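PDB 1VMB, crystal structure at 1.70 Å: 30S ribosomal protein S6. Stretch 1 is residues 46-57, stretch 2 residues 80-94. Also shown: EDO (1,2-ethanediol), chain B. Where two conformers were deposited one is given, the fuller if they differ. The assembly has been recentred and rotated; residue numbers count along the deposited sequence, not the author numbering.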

# COMPACT_ATOMS: atom_id res chain seq x y z
N ILE A 46 6.22 4.11 -7.30
CA ILE A 46 6.04 2.81 -7.98
C ILE A 46 4.61 2.67 -8.55
O ILE A 46 4.42 2.25 -9.71
CB ILE A 46 6.36 1.63 -7.05
CG1 ILE A 46 7.85 1.63 -6.70
CG2 ILE A 46 5.93 0.33 -7.67
CD1 ILE A 46 8.72 1.26 -7.80
N ILE A 47 3.61 2.98 -7.72
CA ILE A 47 2.22 2.99 -8.20
C ILE A 47 2.02 3.97 -9.37
O ILE A 47 1.42 3.59 -10.40
CB ILE A 47 1.25 3.22 -7.02
CG1 ILE A 47 1.30 2.06 -6.03
CG2 ILE A 47 -0.20 3.45 -7.52
CD1 ILE A 47 0.72 2.43 -4.66
N GLU A 48 2.50 5.22 -9.27
CA GLU A 48 2.32 6.20 -10.31
C GLU A 48 3.00 5.85 -11.65
O GLU A 48 2.37 5.93 -12.71
CB GLU A 48 2.71 7.60 -9.80
CG GLU A 48 1.79 8.09 -8.68
CD GLU A 48 2.24 9.34 -7.91
OE1 GLU A 48 3.47 9.57 -7.85
OE2 GLU A 48 1.33 10.08 -7.43
N GLU A 49 4.28 5.50 -11.57
CA GLU A 49 5.17 5.38 -12.71
C GLU A 49 5.27 3.96 -13.28
O GLU A 49 5.58 3.81 -14.47
CB GLU A 49 6.58 5.85 -12.30
CG GLU A 49 6.56 7.31 -11.87
CD GLU A 49 7.93 7.92 -11.60
OE1 GLU A 49 8.93 7.18 -11.45
OE2 GLU A 49 7.97 9.17 -11.53
N ARG A 50 5.04 2.94 -12.46
CA ARG A 50 5.21 1.52 -12.90
C ARG A 50 3.85 0.75 -13.02
O ARG A 50 3.58 0.13 -14.06
CB ARG A 50 6.25 0.80 -12.06
CG ARG A 50 7.60 1.51 -12.14
CD ARG A 50 8.19 1.63 -13.52
NE ARG A 50 9.54 2.22 -13.41
CZ ARG A 50 10.54 2.08 -14.28
NH1 ARG A 50 10.44 1.32 -15.38
NH2 ARG A 50 11.69 2.68 -13.99
N VAL A 51 3.04 0.83 -11.96
CA VAL A 51 1.68 0.30 -11.99
C VAL A 51 0.83 1.11 -12.98
O VAL A 51 -0.14 0.59 -13.57
CB VAL A 51 1.02 0.31 -10.59
CG1 VAL A 51 -0.41 -0.16 -10.62
CG2 VAL A 51 1.86 -0.51 -9.59
N LYS A 52 1.21 2.38 -13.15
CA LYS A 52 0.43 3.38 -13.89
C LYS A 52 -0.94 3.60 -13.28
O LYS A 52 -1.97 3.61 -13.99
CB LYS A 52 0.29 2.99 -15.36
CG LYS A 52 1.59 2.64 -16.03
CD LYS A 52 2.52 3.81 -16.13
CE LYS A 52 3.66 3.57 -17.13
NZ LYS A 52 4.62 4.71 -17.06
N GLY A 53 -0.92 3.75 -11.96
CA GLY A 53 -2.11 3.93 -11.15
C GLY A 53 -2.25 5.40 -10.78
O GLY A 53 -1.27 6.17 -10.82
N LYS A 54 -3.48 5.80 -10.48
CA LYS A 54 -3.80 7.11 -9.96
C LYS A 54 -4.08 6.97 -8.49
O LYS A 54 -4.91 6.17 -8.11
CB LYS A 54 -5.02 7.65 -10.66
CG LYS A 54 -5.49 9.01 -10.20
N ILE A 55 -3.33 7.69 -7.66
CA ILE A 55 -3.51 7.57 -6.22
C ILE A 55 -4.68 8.44 -5.75
O ILE A 55 -4.71 9.63 -6.04
CB ILE A 55 -2.25 7.96 -5.53
CG1 ILE A 55 -1.16 6.90 -5.88
CG2 ILE A 55 -2.48 7.96 -4.01
CD1 ILE A 55 0.22 7.07 -5.16
N ASP A 56 -5.60 7.84 -5.00
CA ASP A 56 -6.78 8.53 -4.46
C ASP A 56 -6.62 9.02 -3.04
O ASP A 56 -7.18 10.06 -2.67
CB ASP A 56 -7.98 7.59 -4.51
CG ASP A 56 -8.47 7.41 -5.91
OD1 ASP A 56 -8.45 8.39 -6.68
OD2 ASP A 56 -8.88 6.31 -6.32
N LYS A 57 -5.85 8.30 -2.25
CA LYS A 57 -5.69 8.56 -0.83
C LYS A 57 -4.51 7.77 -0.28
O LYS A 57 -4.32 6.60 -0.65
CB LYS A 57 -6.94 8.10 -0.07
CG LYS A 57 -7.00 8.57 1.35
CD LYS A 57 -8.27 8.23 2.06
CE LYS A 57 -8.31 8.87 3.46
NZ LYS A 57 -9.35 8.21 4.32
N VAL A 80 -1.76 2.76 4.31
CA VAL A 80 -2.62 2.17 3.26
C VAL A 80 -2.72 3.17 2.12
O VAL A 80 -2.91 4.38 2.39
CB VAL A 80 -3.99 1.86 3.74
CG1 VAL A 80 -4.74 1.05 2.67
CG2 VAL A 80 -3.97 1.06 5.05
N ILE A 81 -2.61 2.71 0.87
CA ILE A 81 -2.72 3.59 -0.28
C ILE A 81 -3.87 3.06 -1.10
O ILE A 81 -3.86 1.86 -1.36
CB ILE A 81 -1.43 3.60 -1.13
CG1 ILE A 81 -0.29 4.21 -0.32
CG2 ILE A 81 -1.64 4.39 -2.39
CD1 ILE A 81 1.07 4.09 -1.01
N TYR A 82 -4.80 3.93 -1.45
CA TYR A 82 -5.93 3.61 -2.31
C TYR A 82 -5.64 4.17 -3.66
O TYR A 82 -5.31 5.36 -3.78
CB TYR A 82 -7.21 4.21 -1.76
CG TYR A 82 -7.54 3.67 -0.38
CD1 TYR A 82 -8.28 2.52 -0.22
CD2 TYR A 82 -7.03 4.28 0.74
CE1 TYR A 82 -8.57 2.00 1.10
CE2 TYR A 82 -7.32 3.81 2.05
CZ TYR A 82 -8.08 2.66 2.22
OH TYR A 82 -8.34 2.20 3.52
N PHE A 83 -5.73 3.31 -4.68
CA PHE A 83 -5.41 3.75 -6.04
C PHE A 83 -6.28 3.06 -7.09
O PHE A 83 -6.94 2.07 -6.83
CB PHE A 83 -3.93 3.55 -6.37
CG PHE A 83 -3.49 2.11 -6.41
CD1 PHE A 83 -3.10 1.48 -5.26
CD2 PHE A 83 -3.38 1.41 -7.61
CE1 PHE A 83 -2.63 0.18 -5.27
CE2 PHE A 83 -2.92 0.07 -7.62
CZ PHE A 83 -2.57 -0.53 -6.45
N ARG A 84 -6.25 3.57 -8.31
CA ARG A 84 -7.04 2.97 -9.41
C ARG A 84 -6.09 2.76 -10.58
O ARG A 84 -5.19 3.56 -10.83
CB ARG A 84 -8.27 3.80 -9.80
CG ARG A 84 -8.07 5.21 -10.04
CD ARG A 84 -9.38 6.08 -10.00
NE ARG A 84 -10.21 5.70 -8.86
CZ ARG A 84 -11.18 6.45 -8.37
NH1 ARG A 84 -11.43 7.67 -8.87
NH2 ARG A 84 -11.89 6.00 -7.34
N CYS A 85 -6.29 1.64 -11.26
CA CYS A 85 -5.53 1.37 -12.43
C CYS A 85 -6.30 0.32 -13.24
O CYS A 85 -7.35 -0.10 -12.84
CB CYS A 85 -4.15 0.90 -12.06
SG CYS A 85 -4.15 -0.73 -11.26
N ASP A 86 -5.75 -0.06 -14.39
CA ASP A 86 -6.39 -1.02 -15.28
C ASP A 86 -6.18 -2.48 -14.91
O ASP A 86 -6.70 -3.38 -15.58
CB ASP A 86 -5.96 -0.78 -16.73
CG ASP A 86 -4.49 -1.10 -17.01
OD1 ASP A 86 -3.72 -1.66 -16.16
OD2 ASP A 86 -4.01 -0.77 -18.14
N GLY A 87 -5.44 -2.68 -13.83
CA GLY A 87 -5.17 -3.99 -13.26
C GLY A 87 -4.09 -4.79 -13.98
O GLY A 87 -3.88 -5.97 -13.65
N GLN A 88 -3.42 -4.16 -14.93
CA GLN A 88 -2.52 -4.95 -15.83
C GLN A 88 -1.06 -4.93 -15.35
O GLN A 88 -0.25 -5.77 -15.79
CB GLN A 88 -2.59 -4.44 -17.26
CG GLN A 88 -3.96 -4.57 -17.91
CD GLN A 88 -4.65 -5.87 -17.55
OE1 GLN A 88 -4.33 -6.91 -18.12
NE2 GLN A 88 -5.60 -5.81 -16.63
N ASN A 89 -0.71 -3.99 -14.48
CA ASN A 89 0.67 -3.87 -14.04
C ASN A 89 0.85 -3.95 -12.52
O ASN A 89 1.80 -3.38 -11.94
CB ASN A 89 1.32 -2.64 -14.65
CG ASN A 89 1.53 -2.82 -16.15
OD1 ASN A 89 2.41 -3.57 -16.60
ND2 ASN A 89 0.66 -2.24 -16.90
N LEU A 90 -0.04 -4.68 -11.85
CA LEU A 90 0.02 -4.75 -10.41
C LEU A 90 1.30 -5.44 -9.94
O LEU A 90 1.75 -5.22 -8.83
CB LEU A 90 -1.14 -5.52 -9.84
CG LEU A 90 -2.51 -4.90 -10.05
CD1 LEU A 90 -3.58 -5.93 -9.64
CD2 LEU A 90 -2.54 -3.65 -9.18
N GLN A 91 1.84 -6.33 -10.75
CA GLN A 91 3.09 -6.99 -10.33
C GLN A 91 4.26 -6.03 -10.07
O GLN A 91 5.20 -6.37 -9.31
CB GLN A 91 3.51 -8.00 -11.38
CG GLN A 91 4.04 -7.35 -12.64
CD GLN A 91 2.97 -6.82 -13.63
OE1 GLN A 91 1.72 -6.98 -13.43
NE2 GLN A 91 3.46 -6.24 -14.74
N GLU A 92 4.22 -4.83 -10.65
CA GLU A 92 5.22 -3.81 -10.41
C GLU A 92 5.28 -3.46 -8.93
O GLU A 92 6.34 -3.24 -8.35
CB GLU A 92 4.98 -2.56 -11.27
CG GLU A 92 5.12 -2.78 -12.73
CD GLU A 92 6.55 -2.97 -13.22
OE1 GLU A 92 7.52 -2.77 -12.46
OE2 GLU A 92 6.67 -3.29 -14.40
N LEU A 93 4.12 -3.37 -8.31
CA LEU A 93 4.06 -3.06 -6.89
C LEU A 93 4.48 -4.24 -6.06
O LEU A 93 5.32 -4.13 -5.16
CB LEU A 93 2.67 -2.59 -6.54
CG LEU A 93 2.39 -2.30 -5.07
CD1 LEU A 93 3.22 -1.16 -4.56
CD2 LEU A 93 0.91 -1.98 -4.86
N GLU A 94 3.96 -5.41 -6.39
CA GLU A 94 4.34 -6.60 -5.68
C GLU A 94 5.82 -6.84 -5.70
O GLU A 94 6.45 -7.16 -4.67
CB GLU A 94 3.60 -7.77 -6.31
CG GLU A 94 3.99 -9.11 -5.76
CD GLU A 94 3.45 -9.40 -4.37
OE1 GLU A 94 2.55 -8.67 -3.90
OE2 GLU A 94 3.96 -10.39 -3.79
C1 EDO B . 11.05 3.45 -9.76
O1 EDO B . 11.76 2.99 -10.92
C2 EDO B . 9.83 4.33 -10.06
O2 EDO B . 9.53 4.44 -11.46
O HOH W 1 -2.04 -1.50 -13.75
O HOH W 2 -3.35 1.55 -15.36

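Two antiparallel strands, 54-57 and 80-85, exchange five backbone hydrogen bonds, one of them weak. Lys54 N donates to Arg84 O at 2.8 Å, and Arg84 N answers to Lys54 O at 2.9 Å, a closed pair. Ile55 faces Phe83 without hydrogen bonds between them. Then the register slips by one, and the bulge is paid for at a single acceptor: Tyr82 O takes a good bond from Asp56 N (2.8 Å) and a weak one from Lys57 N (3.4 Å). The ladder recovers at once, Tyr82 N donating to Lys57 O at 2.8 Å and 170°.

The bulged residue also carries charge across. Asp56 OD2 lies 2.9 Å from Arg84 NE, but over the face of the guanidinium, so this salt bridge rests on charge alone and no N-H points at the oxygen.

Beneath the sheet the helix 46-51 brings hydrocarbon. Ile47 sets CG2 over the face of the Phe83 ring, 4.0 Å from its centroid, while its CD1 meets Ile81 CG2 at 3.8 Å. Val51 bridges strand and second helix: its CG1 is 3.8 Å from Cys85 SG, its CG2 3.8 Å from Leu93 CB. Ile55 CG2 joins Ile81 CG2 at 4.0 Å.

Where the helix ends, Lys52 adopts positive phi, and two waters bridge the stretches here. Water 1 donates to Val51 O (2.8 Å) and Asp86 OD1 (2.9 Å) and accepts from Asn89 N (2.9 Å). Water 2 links Lys52 O, to which it donates at 2.8 Å, with Asp86 N, from which it accepts at 3.0 Å. Asp86 OD1 also receives Gln88 N at 2.8 Å, which ties down the turn. The rule is economical: Lys54, Asp56, Lys57, Tyr82 and Arg84 give their amides directly across the strands (Lys57 weakly), apolar side chains fill the interior, and two waters bridge Val51 and Lys52 to the Asp86-Asn89 turn.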